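Local coordinates for ethanolamine utilization protein EutL (Clostridium perfringens E str. JGS1987, PDB 4TLH) that forms trimeric, BMC-domain shell tiles of the ethanolamine utilization bacterial microcompartment and probably helps control passage of small molecules across that shell, at the interface of chains A and B. Numbering follows the deposited sequence. Chains: chain A/B, Ethanolamine utilization protein EutL.

The interface of chains A and B. Residues chain A 158, 161-162, 165-166, 172; chain B 16, 18-20, 22-23.
This is a subunit interface of a BMC-domain shell protein in which an aspartate from helix 154-167 of chain A grips the N-cap serine of the short helix 21-26 of chain B. A:Asp162 carries its carboxylate anti to its own backbone N (chi1 -177°) and so reaches out from the helix towards the partner. Its OD1 is gripped twice by one residue. The amide N of B:Ser20 comes in on the syn lone pair of OD1 of A:Asp162 at 2.7 Å, whereas the hydroxyl OG of the same serine approaches from above the carboxylate plane, 2.5 Å from that OD1. B:Ser20 holds OG in the crowded position between its backbone N and carbonyl carbon (chi1 62°), where OG also accepts a hydrogen bond from the amide N of B:Met23 and caps the first turn of helix 21-26. The start of that helix may help stabilise a negative charge on A:Asp162.

The other carboxylate oxygen, OD2 of A:Asp162, forms a salt bridge with NZ of A:Lys166, one turn further along, at 3.2 Å, and faces the methyl CG2 of B:Ile16 tip to tip. NZ, the side-chain amine of A:Lys166, in turn donates to the backbone O of B:Asn18 at 3.2 Å, lying well above the carbonyl plane.

Beside this polar cluster, B:Met23, bent at chi2 and chi3 and poorly ordered, turns towards an apolar patch of chain A. As modelled, and so only approximately, CE of B:Met23 lies 3.5 Å from CD1 of A:Leu165, the two side chains crossing at about a right angle, and 3.7 Å from CE of A:Met172; the methyl of A:Met158 packs against its sulphur. At the other flank, two waters link the carbonyl O of A:Leu165 to the carboxylate oxygens of B:Glu22, one to each.

Within the three-copy assembly, helix 154-167 and strand 171-176 of chain A thus receive the end of strand 10-16, the following loop and helix 21-26 of chain B.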
loop_
_atom_site.group_PDB
_atom_site.type_symbol
_atom_site.label_atom_id
_atom_site.label_comp_id
_atom_site.label_asym_id
_atom_site.label_seq_id
_atom_site.Cartn_x
_atom_site.Cartn_y
_atom_site.Cartn_z
ATOM N N MET A 158 -2.510 -18.105 5.889
ATOM C CA MET A 158 -1.998 -19.141 4.989
ATOM C C MET A 158 -2.093 -20.503 5.652
ATOM O O MET A 158 -2.486 -21.477 5.017
ATOM C CB MET A 158 -0.541 -18.873 4.565
ATOM C CG MET A 158 -0.335 -17.575 3.778
ATOM S SD MET A 158 -1.431 -17.492 2.358
ATOM C CE MET A 158 -0.608 -18.626 1.241
ATOM N N LEU A 161 -6.029 -21.299 6.180
ATOM C CA LEU A 161 -6.702 -21.543 4.913
ATOM C C LEU A 161 -6.433 -22.951 4.443
ATOM O O LEU A 161 -7.350 -23.674 4.053
ATOM C CB LEU A 161 -6.262 -20.559 3.838
ATOM C CG LEU A 161 -6.860 -19.157 3.893
ATOM C CD1 LEU A 161 -6.304 -18.351 2.756
ATOM C CD2 LEU A 161 -8.376 -19.192 3.850
ATOM N N ASP A 162 -5.167 -23.343 4.478
ATOM C CA ASP A 162 -4.813 -24.667 4.071
ATOM C C ASP A 162 -5.523 -25.674 4.966
ATOM O O ASP A 162 -6.013 -26.699 4.494
ATOM C CB ASP A 162 -3.303 -24.853 4.109
ATOM C CG ASP A 162 -2.894 -26.203 3.617
ATOM O OD1 ASP A 162 -3.050 -26.475 2.407
ATOM O OD2 ASP A 162 -2.445 -26.992 4.447
ATOM N N LEU A 165 -9.249 -25.925 3.939
ATOM C CA LEU A 165 -9.439 -26.625 2.679
ATOM C C LEU A 165 -9.367 -28.141 2.881
ATOM O O LEU A 165 -10.072 -28.889 2.212
ATOM C CB LEU A 165 -8.401 -26.134 1.663
ATOM C CG LEU A 165 -8.736 -24.734 1.127
ATOM C CD1 LEU A 165 -7.481 -24.062 0.525
ATOM C CD2 LEU A 165 -9.868 -24.793 0.111
ATOM N N LYS A 166 -8.530 -28.588 3.815
ATOM C CA LYS A 166 -8.434 -30.013 4.155
ATOM C C LYS A 166 -9.611 -30.499 4.981
ATOM O O LYS A 166 -9.943 -31.681 4.960
ATOM C CB LYS A 166 -7.157 -30.301 4.939
ATOM C CG LYS A 166 -5.905 -30.142 4.173
ATOM C CD LYS A 166 -4.733 -30.536 5.031
ATOM C CE LYS A 166 -3.655 -29.503 4.950
ATOM N NZ LYS A 166 -2.419 -29.948 5.624
ATOM N N MET A 172 -11.775 -23.080 -3.423
ATOM C CA MET A 172 -11.333 -21.702 -3.300
ATOM C C MET A 172 -11.788 -20.909 -4.522
ATOM O O MET A 172 -11.459 -21.248 -5.669
ATOM C CB MET A 172 -9.814 -21.620 -3.133
ATOM C CG MET A 172 -9.279 -20.184 -2.902
ATOM S SD MET A 172 -7.779 -20.144 -1.867
ATOM C CE MET A 172 -6.792 -21.440 -2.610
ATOM N N ILE B 16 3.720 -26.890 7.702
ATOM C CA ILE B 16 2.561 -27.615 7.204
ATOM C C ILE B 16 3.050 -28.883 6.538
ATOM O O ILE B 16 3.853 -28.811 5.603
ATOM C CB ILE B 16 1.763 -26.797 6.166
ATOM C CG1 ILE B 16 1.239 -25.508 6.785
ATOM C CG2 ILE B 16 0.613 -27.641 5.582
ATOM C CD1 ILE B 16 0.649 -24.543 5.775
ATOM N N ASN B 18 1.748 -32.057 4.106
ATOM C CA ASN B 18 0.723 -32.489 3.156
ATOM C C ASN B 18 -0.230 -31.354 2.778
ATOM O O ASN B 18 -1.446 -31.439 2.977
ATOM C CB ASN B 18 -0.052 -33.674 3.737
ATOM C CG ASN B 18 0.835 -34.887 3.991
ATOM O OD1 ASN B 18 1.647 -35.271 3.146
ATOM N ND2 ASN B 18 0.689 -35.487 5.167
ATOM N N VAL B 19 0.353 -30.286 2.245
ATOM C CA VAL B 19 -0.386 -29.111 1.795
ATOM C C VAL B 19 -1.569 -29.493 0.900
ATOM O O VAL B 19 -1.483 -30.414 0.084
ATOM C CB VAL B 19 0.571 -28.140 1.051
ATOM C CG1 VAL B 19 1.175 -28.814 -0.163
ATOM C CG2 VAL B 19 -0.139 -26.857 0.666
ATOM N N SER B 20 -2.686 -28.796 1.070
ATOM C CA SER B 20 -3.888 -29.118 0.331
ATOM C C SER B 20 -3.666 -28.925 -1.172
ATOM O O SER B 20 -2.946 -28.015 -1.583
ATOM C CB SER B 20 -5.048 -28.243 0.799
ATOM O OG SER B 20 -4.743 -26.883 0.557
ATOM N N GLU B 22 -5.618 -27.604 -3.203
ATOM C CA GLU B 22 -6.155 -26.308 -3.568
ATOM C C GLU B 22 -5.124 -25.222 -3.312
ATOM O O GLU B 22 -4.878 -24.372 -4.167
ATOM C CB GLU B 22 -7.456 -26.034 -2.797
ATOM C CG GLU B 22 -8.613 -26.990 -3.151
ATOM C CD GLU B 22 -8.696 -28.234 -2.257
ATOM O OE1 GLU B 22 -7.687 -28.616 -1.619
ATOM O OE2 GLU B 22 -9.796 -28.836 -2.191
ATOM N N MET B 23 -4.483 -25.270 -2.152
ATOM C CA MET B 23 -3.440 -24.318 -1.828
ATOM C C MET B 23 -2.225 -24.518 -2.737
ATOM O O MET B 23 -1.610 -23.556 -3.168
ATOM C CB MET B 23 -3.039 -24.447 -0.358
ATOM C CG MET B 23 -2.171 -23.333 0.173
ATOM S SD MET B 23 -2.913 -21.681 -0.011
ATOM C CE MET B 23 -4.627 -22.011 0.373
HETATM O O HOH W 1 -11.503 -29.169 -0.165
HETATM O O HOH W 2 -8.177 -30.480 0.349
#